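Side-chain contact in putative fimbrium tip subunit Fim1C (Bacteroides ovatus, PDB 4EPS), which is probably a component of the fimbrium tip, part of the filamentous cell-surface appendages that mediate adhesion and biofilm formation: residues K443-E448 against M463-T468. Numbering follows the deposited sequence.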
ATOM      1  N   LYS A 443      16.950  -8.599  19.933  1.00 29.10           N
ATOM      2  CA  LYS A 443      18.415  -8.509  19.868  1.00 30.19           C
ATOM      3  C   LYS A 443      18.906  -7.174  19.290  1.00 34.43           C
ATOM      4  O   LYS A 443      20.043  -6.793  19.567  1.00 35.66           O
ATOM      5  CB  LYS A 443      18.992  -9.696  19.053  1.00 34.07           C
ATOM      6  CG  LYS A 443      18.611  -9.704  17.566  1.00 53.81           C
ATOM      7  CD  LYS A 443      18.915 -11.046  16.887  1.00 66.20           C
ATOM      8  CE  LYS A 443      18.642 -11.022  15.397  1.00 78.46           C
ATOM      9  NZ  LYS A 443      17.215 -10.731  15.085  1.00 87.77           N
ATOM     10  N   ASP A 444      18.057  -6.470  18.518  1.00 31.56           N
ATOM     11  CA  ASP A 444      18.374  -5.158  17.933  1.00 31.71           C
ATOM     12  C   ASP A 444      17.851  -3.982  18.798  1.00 34.88           C
ATOM     13  O   ASP A 444      17.712  -2.868  18.288  1.00 35.02           O
ATOM     14  CB  ASP A 444      17.812  -5.060  16.501  1.00 33.50           C
ATOM     15  CG  ASP A 444      18.485  -6.040  15.547  1.00 41.03           C
ATOM     16  OD1 ASP A 444      19.661  -6.364  15.767  1.00 42.78           O
ATOM     17  OD2 ASP A 444      17.794  -6.571  14.660  1.00 50.86           O
ATOM     18  N   ASN A 445      17.606  -4.215  20.102  1.00 28.79           N
ATOM     19  CA  ASN A 445      17.106  -3.201  21.051  1.00 26.88           C
ATOM     20  C   ASN A 445      15.865  -2.445  20.492  1.00 27.26           C
ATOM     21  O   ASN A 445      15.822  -1.206  20.499  1.00 25.73           O
ATOM     22  CB  ASN A 445      18.224  -2.209  21.471  1.00 27.81           C
ATOM     23  CG  ASN A 445      17.974  -1.443  22.750  1.00 39.04           C
ATOM     24  OD1 ASN A 445      16.932  -1.556  23.407  1.00 32.53           O
ATOM     25  ND2 ASN A 445      18.937  -0.631  23.145  1.00 32.95           N
ATOM     26  N   SER A 446      14.843  -3.196  20.058  1.00 24.61           N
ATOM     27  CA  SER A 446      13.580  -2.599  19.570  1.00 24.96           C
ATOM     28  C   SER A 446      12.892  -1.756  20.656  1.00 27.58           C
ATOM     29  O   SER A 446      12.234  -0.765  20.343  1.00 25.85           O
ATOM     30  CB  SER A 446      12.619  -3.670  19.061  1.00 30.31           C
ATOM     31  OG  SER A 446      12.442  -4.691  20.030  1.00 39.03           O
ATOM     32  N   LEU A 447      13.079  -2.108  21.930  1.00 24.40           N
ATOM     33  CA  LEU A 447      12.449  -1.334  23.002  1.00 24.45           C
ATOM     34  C   LEU A 447      12.916   0.126  22.940  1.00 26.33           C
ATOM     35  O   LEU A 447      12.090   1.041  22.935  1.00 24.28           O
ATOM     36  CB  LEU A 447      12.785  -1.977  24.352  1.00 25.00           C
ATOM     37  CG  LEU A 447      12.071  -1.441  25.589  1.00 30.48           C
ATOM     38  CD1 LEU A 447      12.141  -2.483  26.689  1.00 31.13           C
ATOM     39  CD2 LEU A 447      12.747  -0.160  26.124  1.00 33.15           C
ATOM     40  N   GLU A 448      14.223   0.352  22.846  1.00 23.26           N
ATOM     41  CA  GLU A 448      14.689   1.736  22.797  1.00 23.80           C
ATOM     42  C   GLU A 448      14.556   2.359  21.395  1.00 26.94           C
ATOM     43  O   GLU A 448      14.124   3.514  21.297  1.00 27.91           O
ATOM     44  CB  GLU A 448      16.153   1.826  23.290  1.00 25.40           C
ATOM     45  CG  GLU A 448      16.236   1.510  24.783  1.00 33.77           C
ATOM     46  CD  GLU A 448      17.496   1.932  25.515  1.00 56.49           C
ATOM     47  OE1 GLU A 448      18.575   1.346  25.257  1.00 44.34           O
ATOM     48  OE2 GLU A 448      17.380   2.791  26.417  1.00 48.19           O
HETATM   49  N   MSE A 463       9.902   4.243  28.277  1.00 24.06           N
HETATM   50  CA  MSE A 463       9.975   2.977  28.974  1.00 23.97           C
HETATM   51  C   MSE A 463      11.432   2.810  29.426  1.00 30.83           C
HETATM   52  O   MSE A 463      12.307   2.618  28.587  1.00 33.41           O
HETATM   53  CB  MSE A 463       9.497   1.887  28.014  1.00 25.79           C
HETATM   54  CG  MSE A 463       9.152   0.638  28.694  1.00 31.77           C
HETATM   55 SE   MSE A 463       8.484  -0.624  27.382  0.75 36.71          SE
HETATM   56  CE  MSE A 463       8.371  -2.049  28.680  1.00 33.71           C
ATOM     57  N   ASP A 464      11.713   2.994  30.733  1.00 26.47           N
ATOM     58  CA  ASP A 464      13.085   2.867  31.246  1.00 25.95           C
ATOM     59  C   ASP A 464      13.519   1.395  31.131  1.00 29.41           C
ATOM     60  O   ASP A 464      12.888   0.500  31.713  1.00 27.97           O
ATOM     61  CB  ASP A 464      13.167   3.404  32.680  1.00 28.94           C
ATOM     62  CG  ASP A 464      14.520   3.337  33.387  1.00 39.96           C
ATOM     63  OD1 ASP A 464      15.506   2.880  32.761  1.00 38.52           O
ATOM     64  OD2 ASP A 464      14.582   3.721  34.577  1.00 48.30           O
ATOM     65  N   ILE A 465      14.580   1.152  30.340  1.00 24.75           N
ATOM     66  CA  ILE A 465      15.117  -0.198  30.098  1.00 26.40           C
ATOM     67  C   ILE A 465      15.629  -0.851  31.410  1.00 29.08           C
ATOM     68  O   ILE A 465      15.708  -2.068  31.453  1.00 28.35           O
ATOM     69  CB  ILE A 465      16.237  -0.157  29.018  1.00 30.48           C
ATOM     70  CG1 ILE A 465      16.486  -1.544  28.398  1.00 30.51           C
ATOM     71  CG2 ILE A 465      17.548   0.535  29.538  1.00 32.26           C
ATOM     72  CD1 ILE A 465      17.505  -1.605  27.198  1.00 34.63           C
ATOM     73  N   SER A 466      15.966  -0.050  32.450  1.00 26.51           N
ATOM     74  CA  SER A 466      16.493  -0.565  33.724  0.60 26.67           C
ATOM     75  C   SER A 466      15.374  -0.787  34.759  1.00 29.99           C
ATOM     76  O   SER A 466      15.648  -1.256  35.866  1.00 29.95           O
ATOM     77  CB  SER A 466      17.539   0.398  34.291  0.60 30.42           C
ATOM     78  OG  SER A 466      16.967   1.661  34.589  0.60 34.14           O
ATOM     79  N   ALA A 467      14.114  -0.445  34.416  1.00 23.28           N
ATOM     80  CA  ALA A 467      12.996  -0.622  35.345  1.00 21.38           C
ATOM     81  C   ALA A 467      12.495  -2.087  35.359  1.00 23.56           C
ATOM     82  O   ALA A 467      12.886  -2.901  34.519  1.00 23.59           O
ATOM     83  CB  ALA A 467      11.851   0.312  34.972  1.00 22.18           C
ATOM     84  N   THR A 468      11.631  -2.400  36.330  1.00 22.84           N
ATOM     85  CA  THR A 468      11.037  -3.724  36.509  1.00 22.85           C
ATOM     86  C   THR A 468       9.558  -3.558  36.274  1.00 23.74           C
ATOM     87  O   THR A 468       8.959  -2.663  36.854  1.00 23.73           O
ATOM     88  CB  THR A 468      11.379  -4.289  37.890  1.00 27.21           C
ATOM     89  OG1 THR A 468      12.809  -4.423  37.968  1.00 26.50           O
ATOM     90  CG2 THR A 468      10.740  -5.674  38.110  1.00 23.97           C
TER
HETATM   91  O   HOH W   1      15.669   3.396  28.824  1.00 33.41           O
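The N-cap of helix 446-458 meets the type I turn 464-467 where the CD1 methyl of Ile-465 lies against the side chains of Asn-445 and Glu-448, 3.7 Å from Glu-448 OE1. The capping bond is weak, Glu-448 N to Asn-445 OD1; a separate side-chain bond, nearly straight (164°), runs from Asn-445 ND2 to the anti lone pair of Glu-448 OE1 at 2.9 Å. OE1 lies 10° out of the amide plane of Asn-445, so this bond helps to hold the amide in its orientation, while a water on the other carboxylate oxygen helps to place the carboxylate. That water bridges the contact, donating to Glu-448 OE2 at 3.0 Å and accepting from Ile-465 N at 2.9 Å. Shortening Glu-448 to an alanine would probably leave Asn-445 ND2 and the bridging water without their carboxylate partner and uncover the Ile-465 methyl. Ile-465 CG1 stands anti to the backbone N (chi1 -161°), which carries CD1 to the capping pair, its side chain crossing that of Glu-448 at about a right angle. Deeper in, Leu-447 CG packs 4.1 Å from SE of selenomethionine Met-463, again crosswise, while Leu-447 CD2 rests 3.7 Å from Met-463 O. Tyr-485 of strand 479-485 touches both Leu-447 and Met-463, and Asn-452, farther along the helix, accepts from Met-463 N, tying the segment before strand 469-474 to the helix it follows.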